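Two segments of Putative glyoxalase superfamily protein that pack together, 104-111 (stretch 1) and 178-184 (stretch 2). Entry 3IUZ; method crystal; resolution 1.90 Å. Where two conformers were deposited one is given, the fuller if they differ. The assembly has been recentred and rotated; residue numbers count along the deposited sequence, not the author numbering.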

# COMPACT_ATOMS: atom_id res chain seq x y z
N THR A 104 -1.47 -1.22 12.04
CA THR A 104 -0.97 -2.40 12.76
C THR A 104 -2.13 -3.21 13.41
O THR A 104 -2.04 -4.41 13.52
CB THR A 104 0.09 -2.06 13.80
OG1 THR A 104 -0.34 -0.98 14.60
CG2 THR A 104 1.42 -1.66 13.08
N ARG A 105 -3.17 -2.52 13.86
CA ARG A 105 -4.40 -3.13 14.35
C ARG A 105 -5.12 -4.01 13.31
O ARG A 105 -5.98 -4.81 13.69
CB ARG A 105 -5.36 -2.08 14.87
CG ARG A 105 -6.09 -1.28 13.75
CD ARG A 105 -6.84 -0.06 14.22
NE ARG A 105 -7.31 0.74 13.08
CZ ARG A 105 -8.44 1.43 13.03
NH1 ARG A 105 -9.30 1.49 14.05
NH2 ARG A 105 -8.71 2.14 11.95
N ILE A 106 -4.75 -3.86 12.02
CA ILE A 106 -5.23 -4.68 10.94
C ILE A 106 -4.19 -5.73 10.56
O ILE A 106 -4.49 -6.93 10.46
CB ILE A 106 -5.56 -3.82 9.67
CG1 ILE A 106 -6.66 -2.78 9.92
CG2 ILE A 106 -5.91 -4.73 8.48
CD1 ILE A 106 -6.84 -1.69 8.74
N LEU A 107 -2.94 -5.31 10.34
CA LEU A 107 -1.94 -6.23 9.81
C LEU A 107 -1.57 -7.31 10.82
O LEU A 107 -1.23 -8.43 10.42
CB LEU A 107 -0.65 -5.47 9.43
CG LEU A 107 -0.85 -4.36 8.38
CD1 LEU A 107 0.37 -3.57 8.03
CD2 LEU A 107 -1.46 -4.97 7.11
N ARG A 108 -1.57 -6.97 12.11
CA ARG A 108 -1.13 -7.90 13.16
C ARG A 108 -2.08 -9.09 13.22
O ARG A 108 -1.63 -10.20 13.07
CB ARG A 108 -0.97 -7.18 14.50
CG ARG A 108 0.17 -6.20 14.51
CD ARG A 108 1.55 -6.82 14.57
NE ARG A 108 1.81 -7.32 15.91
CZ ARG A 108 2.14 -8.56 16.24
NH1 ARG A 108 2.31 -9.51 15.34
NH2 ARG A 108 2.29 -8.85 17.54
N PRO A 109 -3.40 -8.88 13.33
CA PRO A 109 -4.27 -10.06 13.33
C PRO A 109 -4.32 -10.81 11.98
O PRO A 109 -4.64 -12.00 11.92
CB PRO A 109 -5.63 -9.48 13.70
CG PRO A 109 -5.51 -8.00 13.37
CD PRO A 109 -4.14 -7.65 13.70
N LEU A 110 -4.02 -10.15 10.87
CA LEU A 110 -3.82 -10.85 9.59
C LEU A 110 -2.61 -11.80 9.56
O LEU A 110 -2.55 -12.65 8.69
CB LEU A 110 -3.65 -9.89 8.44
CG LEU A 110 -4.94 -9.20 7.96
CD1 LEU A 110 -4.58 -8.11 6.87
CD2 LEU A 110 -6.05 -10.16 7.45
N GLY A 111 -1.68 -11.62 10.49
CA GLY A 111 -0.51 -12.49 10.58
C GLY A 111 0.83 -11.81 10.32
O GLY A 111 1.83 -12.47 10.25
N LEU A 178 -14.38 -10.04 12.26
CA LEU A 178 -13.83 -11.10 11.39
C LEU A 178 -12.30 -11.22 11.54
O LEU A 178 -11.74 -12.32 11.53
CB LEU A 178 -14.24 -10.85 9.91
CG LEU A 178 -15.76 -11.02 9.63
CD1 LEU A 178 -16.15 -10.65 8.16
CD2 LEU A 178 -16.18 -12.48 9.97
N LEU A 179 -11.66 -10.06 11.68
CA LEU A 179 -10.22 -9.98 11.92
C LEU A 179 -9.78 -10.78 13.16
O LEU A 179 -8.83 -11.55 13.12
CB LEU A 179 -9.88 -8.50 12.12
CG LEU A 179 -8.50 -8.04 11.73
CD1 LEU A 179 -8.12 -8.70 10.41
CD2 LEU A 179 -8.53 -6.47 11.69
N TRP A 180 -10.49 -10.60 14.28
CA TRP A 180 -10.14 -11.26 15.52
C TRP A 180 -10.60 -12.72 15.61
O TRP A 180 -9.93 -13.51 16.30
CB TRP A 180 -10.55 -10.36 16.71
CG TRP A 180 -9.67 -9.17 16.65
CD1 TRP A 180 -9.95 -7.93 16.12
CD2 TRP A 180 -8.27 -9.17 16.95
NE1 TRP A 180 -8.83 -7.16 16.14
CE2 TRP A 180 -7.78 -7.89 16.64
CE3 TRP A 180 -7.38 -10.12 17.45
CZ2 TRP A 180 -6.44 -7.54 16.81
CZ3 TRP A 180 -6.05 -9.78 17.62
CH2 TRP A 180 -5.61 -8.47 17.33
N GLN A 181 -11.67 -13.11 14.89
CA GLN A 181 -11.98 -14.54 14.67
C GLN A 181 -10.82 -15.21 13.91
O GLN A 181 -10.42 -16.34 14.23
CB GLN A 181 -13.29 -14.73 13.87
CG GLN A 181 -14.50 -14.29 14.75
CD GLN A 181 -15.83 -14.45 14.09
OE1 GLN A 181 -15.92 -15.02 12.98
NE2 GLN A 181 -16.87 -13.95 14.75
N LEU A 182 -10.31 -14.51 12.91
CA LEU A 182 -9.24 -15.00 12.05
C LEU A 182 -7.98 -15.17 12.88
O LEU A 182 -7.33 -16.19 12.78
CB LEU A 182 -8.97 -14.04 10.88
CG LEU A 182 -7.84 -14.42 9.91
CD1 LEU A 182 -8.06 -15.80 9.28
CD2 LEU A 182 -7.69 -13.33 8.83
N ASP A 183 -7.67 -14.16 13.69
CA ASP A 183 -6.49 -14.25 14.56
C ASP A 183 -6.62 -15.45 15.50
O ASP A 183 -5.67 -16.17 15.71
CB ASP A 183 -6.28 -12.97 15.36
CG ASP A 183 -5.25 -13.15 16.44
OD1 ASP A 183 -4.05 -13.10 16.12
OD2 ASP A 183 -5.63 -13.39 17.60
N ARG A 184 -7.81 -15.68 16.05
CA ARG A 184 -8.00 -16.80 16.95
C ARG A 184 -7.86 -18.16 16.26
O ARG A 184 -7.16 -19.03 16.75
CB ARG A 184 -9.36 -16.74 17.59
CG ARG A 184 -9.60 -17.82 18.63
CD ARG A 184 -11.05 -17.79 19.11
NE ARG A 184 -11.93 -18.11 18.00
CZ ARG A 184 -13.12 -17.54 17.75
NH1 ARG A 184 -13.58 -16.55 18.47
NH2 ARG A 184 -13.83 -17.96 16.69
O HOH W 1 -8.34 -4.49 15.05
O HOH W 2 -3.17 -13.84 13.36

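The two stretches belong to one chain and pack as two helices. Their axes approach to 8.9 Å, and their N-to-C directions differ by 32°, so the helices run roughly the same way. The nearest CA atoms are those of Pro-109 and Asp-183, 4.9 Å apart. The CA-to-CB bond of Pro-109 points toward stretch 2, and its ring packs against that helix. No direct hydrogen bond crosses between the stretches. The contact is made of apolar packing, one CH-pi interaction and two waters.

Leu-178 opens stretch 2 but does not reach stretch 1. Its carbonyl serves its own helix, accepting a hydrogen bond from Leu-182 N.

Leu-179 is the first residue to make contact, and it is a hub. Its CA-to-CB bond points sideways, but the end of the side chain comes nearer. The t, p rotamer places both methyl groups against stretch 1. Leu-179 CD2 lies 3.6 Å from Arg-105 O and 3.8 Å from Ile-106 CA, so this methyl rests on the backbone. Leu-179 CD1 lies 3.9 Å from Leu-110 CD2. Between them, CG of Leu-179 sits 3.4 Å from CG of Pro-109, a tight apolar contact. Two conformers of Leu-179 were deposited, and this description applies to the one given.

Trp-180 follows on the more exposed side of the contact. Its CA-to-CB bond is also sideways, and its indole reaches back over Pro-109. CB of Pro-109 lies 3.7 Å from the centroid of the six-membered ring of Trp-180, only 11° off the ring normal. This is a CH-pi interaction over the ring face. The CB methylene of Pro-109 lies over that face, so its hydrogens can meet the pi cloud. CG of Pro-109 also approaches CZ2 of Trp-180, at 3.6 Å. The indole nitrogen bonds through water 1. Trp-180 NE1 donates to this water at 2.9 Å, and the water donates to Arg-105 O at 2.7 Å. That carbonyl is free of a helical bond from Pro-109, whose nitrogen carries no hydrogen.

Gln-181 is out of reach. Leu-182 comes next, with its CA-to-CB bond toward stretch 1. Leu-182 CD2 meets Leu-110 CD2 at 3.8 Å. The CA-to-CB bond of Leu-110 points away, but the end of its side chain comes nearer, and so it meets both Leu-179 and Leu-182.

The CA-to-CB bond of Asp-183 also points toward stretch 1. Asp-183 CB lies 3.9 Å from Pro-109 CB, an approach made by the aliphatic part of the side chain. Its carboxylate lies near water 2, which is 3.0 Å from Asp-183 OD1 and 2.8 Å from Pro-109 O.

Arg-184 ends stretch 2 without touching stretch 1. Stretch 1 itself closes at Gly-111, where a Schellman motif ends the helix. Gly-111 N bonds to Arg-108 O at 2.9 Å. Its positive phi suits glycine, since a CB there would be jammed against the preceding carbonyl oxygen.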